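Local atomic coordinates of nicotinate-nucleotide pyrophosphorylase (Pyrococcus furiosus, PDB entry 2I14), a protein that probably catalyses the ATP-dependent transfer of a phosphoribosyl group from 5-phosphoribosyl 1-diphosphate to nicotinate, the first step from nicotinate toward NAD(+). Residues 182-187 and 213-218; 237-242 and 272-277. One frame throughout, in Å; residues are numbered along the deposited sequence.

Contact 1: residues 182-187 and 213-218. With ZN (zinc ion), chain H; PCP (1-alpha-pyrophosphoryl-2-alpha,3-alpha-dihydroxy-4-beta-cyclopentane-methanol-5-phosphate), chain I.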
# COMPACT_ATOMS: atom_id res chain seq x y z
N MET A 182 -38.71 17.40 2.45
CA MET A 182 -38.93 17.99 3.76
C MET A 182 -37.65 18.27 4.51
O MET A 182 -36.72 17.47 4.49
CB MET A 182 -39.73 17.05 4.66
CG MET A 182 -41.14 16.75 4.25
SD MET A 182 -41.75 15.53 5.42
CE MET A 182 -41.39 16.36 6.99
N PRO A 183 -37.59 19.42 5.20
CA PRO A 183 -36.41 19.81 5.98
C PRO A 183 -36.53 19.21 7.37
O PRO A 183 -37.60 18.75 7.77
CB PRO A 183 -36.51 21.33 6.01
CG PRO A 183 -37.34 21.67 4.84
CD PRO A 183 -38.39 20.61 4.89
N HIS A 184 -35.43 19.22 8.11
CA HIS A 184 -35.42 18.72 9.48
C HIS A 184 -36.02 19.79 10.35
O HIS A 184 -36.58 19.51 11.41
CB HIS A 184 -33.98 18.46 9.92
CG HIS A 184 -33.54 17.05 9.71
ND1 HIS A 184 -33.89 16.03 10.57
CD2 HIS A 184 -32.82 16.49 8.72
CE1 HIS A 184 -33.40 14.89 10.11
NE2 HIS A 184 -32.75 15.14 8.98
N ALA A 185 -35.88 21.03 9.90
CA ALA A 185 -36.39 22.18 10.64
C ALA A 185 -37.90 22.06 10.79
O ALA A 185 -38.44 22.26 11.87
CB ALA A 185 -36.02 23.47 9.92
N LEU A 186 -38.58 21.72 9.69
CA LEU A 186 -40.02 21.58 9.71
C LEU A 186 -40.45 20.64 10.82
O LEU A 186 -41.19 21.01 11.72
CB LEU A 186 -40.54 21.07 8.37
CG LEU A 186 -42.05 20.83 8.34
CD1 LEU A 186 -42.56 21.01 6.93
CD2 LEU A 186 -42.36 19.46 8.87
N ILE A 187 -39.98 19.41 10.77
CA ILE A 187 -40.35 18.45 11.78
C ILE A 187 -39.98 18.87 13.20
O ILE A 187 -40.73 18.62 14.13
CB ILE A 187 -39.71 17.09 11.46
CG1 ILE A 187 -40.22 16.62 10.10
CG2 ILE A 187 -40.02 16.07 12.57
CD1 ILE A 187 -39.49 15.43 9.54
N LEU A 213 -39.53 12.77 5.72
CA LEU A 213 -38.19 12.86 6.25
C LEU A 213 -38.19 12.05 7.55
O LEU A 213 -38.54 12.56 8.62
CB LEU A 213 -37.84 14.33 6.50
CG LEU A 213 -36.36 14.72 6.45
CD1 LEU A 213 -35.67 14.40 7.76
CD2 LEU A 213 -35.69 13.98 5.30
N VAL A 214 -37.80 10.79 7.42
CA VAL A 214 -37.76 9.84 8.53
C VAL A 214 -36.81 10.16 9.68
O VAL A 214 -37.21 10.79 10.66
CB VAL A 214 -37.42 8.46 8.01
CG1 VAL A 214 -37.33 7.48 9.17
CG2 VAL A 214 -38.48 8.03 7.01
N ASP A 215 -35.56 9.71 9.57
CA ASP A 215 -34.54 9.94 10.59
C ASP A 215 -34.52 11.35 11.19
O ASP A 215 -34.13 12.29 10.50
CB ASP A 215 -33.16 9.65 9.99
CG ASP A 215 -32.01 10.02 10.93
OD1 ASP A 215 -31.95 11.19 11.37
OD2 ASP A 215 -31.17 9.14 11.23
N THR A 216 -34.91 11.49 12.45
CA THR A 216 -34.90 12.81 13.10
C THR A 216 -34.57 12.65 14.59
O THR A 216 -33.61 13.24 15.10
CB THR A 216 -36.25 13.56 12.98
OG1 THR A 216 -36.63 13.67 11.60
CG2 THR A 216 -36.13 14.96 13.58
N PHE A 217 -35.37 11.86 15.29
CA PHE A 217 -35.18 11.61 16.72
C PHE A 217 -35.10 10.10 16.93
O PHE A 217 -34.22 9.60 17.65
CB PHE A 217 -36.36 12.16 17.53
CG PHE A 217 -36.62 13.63 17.33
CD1 PHE A 217 -35.65 14.57 17.65
CD2 PHE A 217 -37.84 14.06 16.85
CE1 PHE A 217 -35.89 15.93 17.49
CE2 PHE A 217 -38.10 15.42 16.68
CZ PHE A 217 -37.12 16.36 17.00
N TYR A 218 -36.03 9.39 16.31
CA TYR A 218 -36.11 7.95 16.40
C TYR A 218 -35.27 7.35 15.27
O TYR A 218 -34.82 8.07 14.38
CB TYR A 218 -37.57 7.50 16.24
CG TYR A 218 -38.55 8.13 17.21
CD1 TYR A 218 -38.56 9.51 17.45
CD2 TYR A 218 -39.51 7.35 17.86
CE1 TYR A 218 -39.50 10.08 18.31
CE2 TYR A 218 -40.45 7.92 18.72
CZ TYR A 218 -40.44 9.28 18.94
OH TYR A 218 -41.38 9.84 19.79
ZN ZN H . -31.63 12.96 8.91
C1 PCP I . -28.41 17.77 2.89
C2 PCP I . -28.48 18.88 1.82
C3 PCP I . -29.13 18.19 0.59
C4 PCP I . -28.60 16.74 0.63
C5 PCP I . -28.47 16.50 2.09
CP PCP I . -27.27 16.50 -0.15
O1 PCP I . -29.65 17.76 3.77
O2 PCP I . -29.29 19.98 2.26
O3 PCP I . -30.57 18.15 0.66
OP PCP I . -26.11 17.28 0.31
P PCP I . -24.59 16.69 0.35
O1P PCP I . -23.71 17.74 -0.20
O2P PCP I . -24.59 15.45 -0.48
O3P PCP I . -24.29 16.45 1.79
PA PCP I . -29.89 16.77 4.99
O1A PCP I . -28.69 16.90 5.91
O2A PCP I . -29.99 15.38 4.39
O3A PCP I . -31.23 17.29 5.61
PB PCP I . -31.91 18.67 5.83
O1B PCP I . -33.13 18.56 6.67
O2B PCP I . -32.34 19.26 4.58
O3B PCP I . -30.98 19.63 6.49
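M182 and L213 bring the two backbones to 5.8 Å between their CA atoms, and the chains then diverge to 7.0 Å between the CA atoms of H184 and T216 as segment 182-187 enters helix 184-190. L213 fills the space between them. Its CG stands anti to the backbone N (chi1 -153°), and CD1 reaches over one face of the H184 imidazole, 3.4 Å from the ring centroid and displaced toward NE2 and CE1, a CH-pi contact in which the two side chains cross at about a right angle. Behind it, L213 CB rests on I187 CD1 at 3.6 Å and on M182 CB at 3.8 Å. M182 SD accepts a weak hydrogen bond from L213 N. The leucine thus backs a ring in which H184 NE2 binds the zinc ion at 2.5 Å. D241 supplies a further zinc ligand. D215 OD1 lies 3.0 Å from the zinc ion and is not modelled as bound to it in this chain, although D215 is seen as a zinc ligand of this protein; its OD2 makes a salt bridge with R321 of a neighbouring subunit. With P183 as N-cap, H184 N at the first turn of the helix makes a weak hydrogen bond to PCP O1B (2.8 Å). H184 meets the pyrophosphate through its main chain and the zinc through its ring, at the active site of this phosphoribosyltransferase's TIM-barrel-like domain.

Contact 2: residues 237-242 and 272-277; sequences AVRLDT and FVSGGL. With ZN (zinc ion), chain H; PCP (1-alpha-pyrophosphoryl-2-alpha,3-alpha-dihydroxy-4-beta-cyclopentane-methanol-5-phosphate), chain I.
Strands 237-240 and 270-274 are neighbours in the parallel sheet of the phosphoribosyltransferase domain, linked through helix 250-263 as a beta-alpha-beta unit, and R239, D241, S274, G275 and G276, at or just past their C-terminal ends, line the PCP pocket. The short segments run 23° apart. F272 N donates to V238 O (2.8 Å), L240 N to F272 O, and S274 N to L240 O (3.1 Å), in parallel register with R239 beside F272 and L240 beside V273. On the face with R239 and F272, the two side chains lie alongside each other and point the same way: R239 CG touches F272 CD1 at 3.6 Å, and the guanidinium plane is turned 31° from the ring. The bend at chi3 (89°) swings NE off the line of the chain. S274 OG lies over one face of the guanidinium, toward its rim, while NH2 approaches PCP O3A at the group's edge, 3.2 Å away, and forms a long salt bridge with D241 OD1. An alanine in place of R239 would probably leave the pyrophosphate without this positive neighbour, D241 without its long salt bridge, and F272 CD1 without the CG it packs on. On the other face, L240 CB meets V273 CG1 at 4.0 Å. Past the strand ends, D241 OD2 binds zinc at 2.4 Å and G276 N donates to PCP O3P at 3.1 Å. The arginine at the pyrophosphate and the amide at the 5-phosphate probably offset the ligand's charge, whereas zinc, not bonded to PCP in this model, may act only at longer range.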
# COMPACT_ATOMS: atom_id res chain seq x y z
N ALA A 237 -42.78 8.27 -0.94
CA ALA A 237 -41.47 7.71 -0.65
C ALA A 237 -40.98 8.14 0.71
O ALA A 237 -41.52 9.04 1.33
CB ALA A 237 -40.47 8.15 -1.71
N VAL A 238 -39.94 7.46 1.18
CA VAL A 238 -39.33 7.78 2.46
C VAL A 238 -37.90 8.21 2.17
O VAL A 238 -37.23 7.62 1.32
CB VAL A 238 -39.36 6.55 3.39
CG1 VAL A 238 -38.11 6.51 4.26
CG2 VAL A 238 -40.61 6.62 4.28
N ARG A 239 -37.42 9.26 2.85
CA ARG A 239 -36.05 9.73 2.62
C ARG A 239 -35.09 9.33 3.73
O ARG A 239 -35.37 9.55 4.91
CB ARG A 239 -36.01 11.25 2.46
CG ARG A 239 -34.75 11.77 1.78
CD ARG A 239 -34.75 13.28 1.62
NE ARG A 239 -34.18 13.97 2.78
CZ ARG A 239 -34.05 15.29 2.89
NH1 ARG A 239 -34.45 16.10 1.92
NH2 ARG A 239 -33.50 15.81 3.98
N LEU A 240 -33.96 8.74 3.35
CA LEU A 240 -32.94 8.36 4.31
C LEU A 240 -31.70 9.22 4.07
O LEU A 240 -31.19 9.30 2.94
CB LEU A 240 -32.56 6.89 4.16
CG LEU A 240 -33.65 5.86 4.45
CD1 LEU A 240 -34.37 6.21 5.75
CD2 LEU A 240 -34.63 5.82 3.28
N ASP A 241 -31.26 9.89 5.13
CA ASP A 241 -30.09 10.76 5.06
C ASP A 241 -29.30 10.58 6.35
O ASP A 241 -28.86 11.55 6.97
CB ASP A 241 -30.51 12.23 4.90
CG ASP A 241 -31.31 12.75 6.09
OD1 ASP A 241 -31.34 13.98 6.32
OD2 ASP A 241 -31.90 11.92 6.80
N THR A 242 -29.13 9.33 6.76
CA THR A 242 -28.40 9.04 7.98
C THR A 242 -27.13 9.88 8.15
O THR A 242 -26.31 9.98 7.24
CB THR A 242 -28.00 7.56 8.03
OG1 THR A 242 -29.15 6.76 7.77
CG2 THR A 242 -27.45 7.20 9.40
N PHE A 272 -35.91 6.83 -1.02
CA PHE A 272 -35.23 7.98 -1.57
C PHE A 272 -34.10 8.35 -0.60
O PHE A 272 -34.35 8.52 0.60
CB PHE A 272 -36.21 9.13 -1.71
CG PHE A 272 -35.65 10.33 -2.40
CD1 PHE A 272 -34.72 11.16 -1.76
CD2 PHE A 272 -36.04 10.65 -3.70
CE1 PHE A 272 -34.19 12.27 -2.40
CE2 PHE A 272 -35.51 11.77 -4.35
CZ PHE A 272 -34.59 12.58 -3.71
N VAL A 273 -32.87 8.43 -1.11
CA VAL A 273 -31.73 8.77 -0.25
C VAL A 273 -30.95 9.98 -0.72
O VAL A 273 -30.92 10.33 -1.90
CB VAL A 273 -30.73 7.58 -0.11
CG1 VAL A 273 -31.46 6.33 0.32
CG2 VAL A 273 -29.98 7.38 -1.42
N SER A 274 -30.32 10.63 0.24
CA SER A 274 -29.52 11.79 -0.04
C SER A 274 -28.58 11.93 1.15
O SER A 274 -28.85 11.40 2.22
CB SER A 274 -30.42 13.02 -0.18
OG SER A 274 -30.93 13.39 1.09
N GLY A 275 -27.47 12.64 0.95
CA GLY A 275 -26.55 12.82 2.05
C GLY A 275 -25.15 12.38 1.72
O GLY A 275 -24.86 11.19 1.68
N GLY A 276 -24.29 13.37 1.51
CA GLY A 276 -22.90 13.15 1.20
C GLY A 276 -22.60 11.87 0.46
O GLY A 276 -22.14 10.90 1.05
N LEU A 277 -22.86 11.85 -0.84
CA LEU A 277 -22.57 10.65 -1.60
C LEU A 277 -22.03 10.91 -3.00
O LEU A 277 -22.43 11.84 -3.68
CB LEU A 277 -23.80 9.72 -1.64
CG LEU A 277 -25.22 10.29 -1.72
CD1 LEU A 277 -25.53 10.71 -3.13
CD2 LEU A 277 -26.20 9.21 -1.25
ZN ZN H . -31.63 12.96 8.91
C1 PCP I . -28.41 17.77 2.89
C2 PCP I . -28.48 18.88 1.82
C3 PCP I . -29.13 18.19 0.59
C4 PCP I . -28.60 16.74 0.63
C5 PCP I . -28.47 16.50 2.09
CP PCP I . -27.27 16.50 -0.15
O1 PCP I . -29.65 17.76 3.77
O2 PCP I . -29.29 19.98 2.26
O3 PCP I . -30.57 18.15 0.66
OP PCP I . -26.11 17.28 0.31
P PCP I . -24.59 16.69 0.35
O1P PCP I . -23.71 17.74 -0.20
O2P PCP I . -24.59 15.45 -0.48
O3P PCP I . -24.29 16.45 1.79
PA PCP I . -29.89 16.77 4.99
O1A PCP I . -28.69 16.90 5.91
O2A PCP I . -29.99 15.38 4.39
O3A PCP I . -31.23 17.29 5.61
PB PCP I . -31.91 18.67 5.83
O1B PCP I . -33.13 18.56 6.67
O2B PCP I . -32.34 19.26 4.58
O3B PCP I . -30.98 19.63 6.49

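Overall arrangement
Contact 1 closes before contact 2 opens along the chain, and their centres lie about 12 Å apart on the same side of the chain's centre. All four segments belong to the TIM-barrel-like phosphoribosyltransferase domain. Both strands of contact 2 lie in one parallel sheet, where 237-240 sits between 270-274 and 211-213, the strand that leads into segment 213-218. The two contacts touch directly: L213 packs on R239, and V214 CG2 meets V238 CG1 at 3.2 Å. They also share a zinc ion and PCP, each providing one of the two protein ligands of that metal. The site is therefore assembled from adjacent strand ends and the start of helix 184-190.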